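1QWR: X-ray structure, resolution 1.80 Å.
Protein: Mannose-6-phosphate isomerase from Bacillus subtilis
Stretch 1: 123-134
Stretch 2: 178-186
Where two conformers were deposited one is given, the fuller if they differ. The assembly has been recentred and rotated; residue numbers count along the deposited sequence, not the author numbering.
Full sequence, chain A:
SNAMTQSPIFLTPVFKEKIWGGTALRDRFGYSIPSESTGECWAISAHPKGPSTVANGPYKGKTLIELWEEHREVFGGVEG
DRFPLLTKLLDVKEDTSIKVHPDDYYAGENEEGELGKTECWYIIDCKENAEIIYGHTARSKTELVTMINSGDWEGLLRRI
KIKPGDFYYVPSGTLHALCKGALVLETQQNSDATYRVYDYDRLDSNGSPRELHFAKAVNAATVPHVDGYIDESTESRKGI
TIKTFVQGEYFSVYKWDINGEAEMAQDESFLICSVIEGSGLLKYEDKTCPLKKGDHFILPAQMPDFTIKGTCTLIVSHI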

# COMPACT_ATOMS: atom_id res chain seq x y z
N ILE A 123 9.17 0.34 3.95
CA ILE A 123 9.25 0.71 5.35
C ILE A 123 9.75 2.15 5.48
O ILE A 123 10.94 2.44 5.28
CB ILE A 123 10.21 -0.22 6.11
CG1 ILE A 123 9.82 -1.69 5.87
CG2 ILE A 123 10.23 0.15 7.60
CD1 ILE A 123 8.37 -2.06 6.33
N ILE A 124 8.84 3.06 5.81
CA ILE A 124 9.23 4.46 5.95
C ILE A 124 10.08 4.61 7.20
O ILE A 124 11.15 5.22 7.16
CB ILE A 124 7.99 5.39 6.07
CG1 ILE A 124 7.12 5.29 4.80
CG2 ILE A 124 8.45 6.83 6.23
CD1 ILE A 124 5.68 5.81 4.99
N ASP A 125 9.61 4.04 8.31
CA ASP A 125 10.34 4.13 9.57
C ASP A 125 9.92 2.94 10.43
O ASP A 125 8.89 2.31 10.20
CB ASP A 125 9.99 5.44 10.29
CG ASP A 125 11.01 5.83 11.36
OD1 ASP A 125 12.00 5.10 11.57
OD2 ASP A 125 10.81 6.87 12.01
N CYS A 126 10.73 2.64 11.44
CA CYS A 126 10.41 1.52 12.31
C CYS A 126 11.38 1.55 13.48
O CYS A 126 12.43 2.19 13.41
CB CYS A 126 10.54 0.18 11.56
SG CYS A 126 12.20 -0.34 11.03
N LYS A 127 11.01 0.87 14.55
CA LYS A 127 11.86 0.82 15.73
C LYS A 127 13.05 -0.07 15.46
O LYS A 127 13.03 -0.93 14.57
CB LYS A 127 11.08 0.30 16.95
CG LYS A 127 10.57 -1.12 16.81
CD LYS A 127 9.94 -1.60 18.11
CE LYS A 127 9.28 -2.95 17.96
NZ LYS A 127 8.75 -3.44 19.27
N GLU A 128 14.11 0.15 16.24
CA GLU A 128 15.34 -0.61 16.11
C GLU A 128 15.20 -2.13 15.99
O GLU A 128 15.85 -2.74 15.15
CB GLU A 128 16.29 -0.26 17.28
CG GLU A 128 17.58 -1.09 17.33
CD GLU A 128 17.41 -2.44 18.02
OE1 GLU A 128 17.06 -2.46 19.23
OE2 GLU A 128 17.62 -3.49 17.37
N ASN A 129 14.37 -2.75 16.82
CA ASN A 129 14.24 -4.21 16.75
C ASN A 129 12.99 -4.70 16.02
O ASN A 129 12.49 -5.80 16.28
CB ASN A 129 14.24 -4.81 18.16
CG ASN A 129 13.08 -4.32 19.00
OD1 ASN A 129 12.06 -3.86 18.47
ND2 ASN A 129 13.21 -4.43 20.31
N ALA A 130 12.49 -3.89 15.09
CA ALA A 130 11.29 -4.24 14.33
C ALA A 130 11.47 -5.47 13.44
O ALA A 130 12.55 -5.74 12.91
CB ALA A 130 10.83 -3.03 13.48
N GLU A 131 10.37 -6.20 13.27
CA GLU A 131 10.37 -7.38 12.42
C GLU A 131 9.05 -7.46 11.66
O GLU A 131 8.11 -6.70 11.90
CB GLU A 131 10.44 -8.67 13.24
CG GLU A 131 11.54 -8.81 14.24
CD GLU A 131 11.42 -10.14 14.99
OE1 GLU A 131 10.38 -10.34 15.67
OE2 GLU A 131 12.34 -10.98 14.89
N ILE A 132 9.00 -8.43 10.76
CA ILE A 132 7.79 -8.75 10.02
C ILE A 132 7.75 -10.28 9.98
O ILE A 132 8.78 -10.95 10.13
CB ILE A 132 7.80 -8.21 8.56
CG1 ILE A 132 8.94 -8.84 7.77
CG2 ILE A 132 7.87 -6.69 8.59
CD1 ILE A 132 8.88 -8.54 6.25
N ILE A 133 6.55 -10.82 9.80
CA ILE A 133 6.36 -12.26 9.66
C ILE A 133 6.17 -12.41 8.16
O ILE A 133 5.31 -11.73 7.57
CB ILE A 133 5.11 -12.73 10.40
CG1 ILE A 133 5.33 -12.59 11.91
CG2 ILE A 133 4.80 -14.18 10.04
CD1 ILE A 133 4.07 -12.74 12.73
N TYR A 134 6.98 -13.26 7.54
CA TYR A 134 6.92 -13.47 6.09
C TYR A 134 7.27 -14.91 5.74
O TYR A 134 8.45 -15.30 5.79
CB TYR A 134 7.93 -12.53 5.41
CG TYR A 134 7.87 -12.50 3.89
CD1 TYR A 134 7.22 -11.46 3.22
CD2 TYR A 134 8.49 -13.48 3.12
CE1 TYR A 134 7.20 -11.41 1.83
CE2 TYR A 134 8.49 -13.44 1.73
CZ TYR A 134 7.84 -12.39 1.09
OH TYR A 134 7.84 -12.33 -0.28
N LEU A 178 2.59 -7.66 9.48
CA LEU A 178 3.49 -6.58 9.83
C LEU A 178 3.48 -6.63 11.37
O LEU A 178 2.45 -6.97 11.97
CB LEU A 178 2.94 -5.23 9.35
CG LEU A 178 3.08 -4.92 7.86
CD1 LEU A 178 2.30 -3.66 7.52
CD2 LEU A 178 4.56 -4.76 7.51
N CYS A 179 4.60 -6.31 12.00
CA CYS A 179 4.67 -6.35 13.45
C CYS A 179 4.86 -4.97 14.08
O CYS A 179 5.23 -4.00 13.39
CB CYS A 179 5.76 -7.33 13.89
SG CYS A 179 5.41 -9.04 13.34
N LYS A 180 4.57 -4.87 15.37
CA LYS A 180 4.64 -3.61 16.10
C LYS A 180 5.87 -2.74 15.85
O LYS A 180 6.98 -3.24 15.69
CB LYS A 180 4.51 -3.86 17.60
CG LYS A 180 5.72 -4.52 18.23
CD LYS A 180 5.51 -4.72 19.73
CE LYS A 180 5.20 -3.41 20.43
NZ LYS A 180 4.90 -3.60 21.87
N GLY A 181 5.63 -1.43 15.82
CA GLY A 181 6.68 -0.45 15.61
C GLY A 181 7.14 -0.16 14.20
O GLY A 181 8.33 -0.06 13.95
N ALA A 182 6.20 -0.01 13.28
CA ALA A 182 6.55 0.23 11.88
C ALA A 182 5.58 1.22 11.26
O ALA A 182 4.41 1.24 11.61
CB ALA A 182 6.49 -1.09 11.09
N LEU A 183 6.09 2.05 10.36
CA LEU A 183 5.30 3.04 9.63
C LEU A 183 5.52 2.64 8.18
O LEU A 183 6.64 2.76 7.67
CB LEU A 183 5.86 4.44 9.88
CG LEU A 183 5.16 5.53 9.09
CD1 LEU A 183 3.71 5.65 9.52
CD2 LEU A 183 5.89 6.84 9.35
N VAL A 184 4.46 2.21 7.51
CA VAL A 184 4.58 1.67 6.15
C VAL A 184 3.75 2.29 5.04
O VAL A 184 2.61 2.69 5.28
CB VAL A 184 4.20 0.15 6.20
CG1 VAL A 184 4.40 -0.53 4.83
CG2 VAL A 184 5.01 -0.55 7.26
N LEU A 185 4.32 2.36 3.84
CA LEU A 185 3.58 2.80 2.65
C LEU A 185 3.34 1.46 1.93
O LEU A 185 4.27 0.83 1.39
CB LEU A 185 4.39 3.77 1.78
CG LEU A 185 3.70 4.46 0.58
CD1 LEU A 185 3.26 3.43 -0.44
CD2 LEU A 185 2.51 5.26 1.06
N GLU A 186 2.07 1.02 1.92
CA GLU A 186 1.66 -0.24 1.33
C GLU A 186 0.95 -0.04 -0.01
O GLU A 186 -0.06 0.65 -0.08
CB GLU A 186 0.72 -0.95 2.30
CG GLU A 186 0.34 -2.38 1.94
CD GLU A 186 -0.61 -2.95 2.96
OE1 GLU A 186 -1.71 -2.39 3.10
OE2 GLU A 186 -0.25 -3.94 3.65
O HOH W 1 6.63 -4.63 10.97
O HOH W 2 8.22 -5.59 15.24

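Stretch 2 meets stretch 1 in two antiparallel ladders separated by loops. The first is short: L178 pairs with I132 at a non-hydrogen-bonded position, and their side chains touch through L178 CD2 and I132 CG2 at 4.0 Å. C179 points toward stretch 1, its SG lying 3.8 Å from I133 CG1. Direct backbone hydrogen bonds are absent here and water takes their place: water 1 accepts from C179 N (2.8 Å) and donates to E131 O (2.7 Å), while water 2 donates to K180 O (2.7 Å) and accepts from E131 N (3.0 Å).

The extended side chain of K127, at the start of a type I turn ending at A130, runs beside K180, with K127 NZ 3.4 Å from K180 CG. G181 suits this site twice over: its phi is positive, and a CB would lie 2.7 Å from K127 CG. Its carbonyl opens the second ladder, G181 O accepting from K127 N at 2.9 Å.

A182 then pairs with C126, their CA atoms only 4.1 Å apart. L183 anchors the strand: L183 N donates to D125 O (2.8 Å), and L183 O accepts from both I124 N (2.9 Å) and D125 N (3.3 Å). This shared acceptor marks a beta bulge, beyond which V184 pairs with I123. I124 points toward stretch 2, its CD1 reaching L185 CB at 4.0 Å.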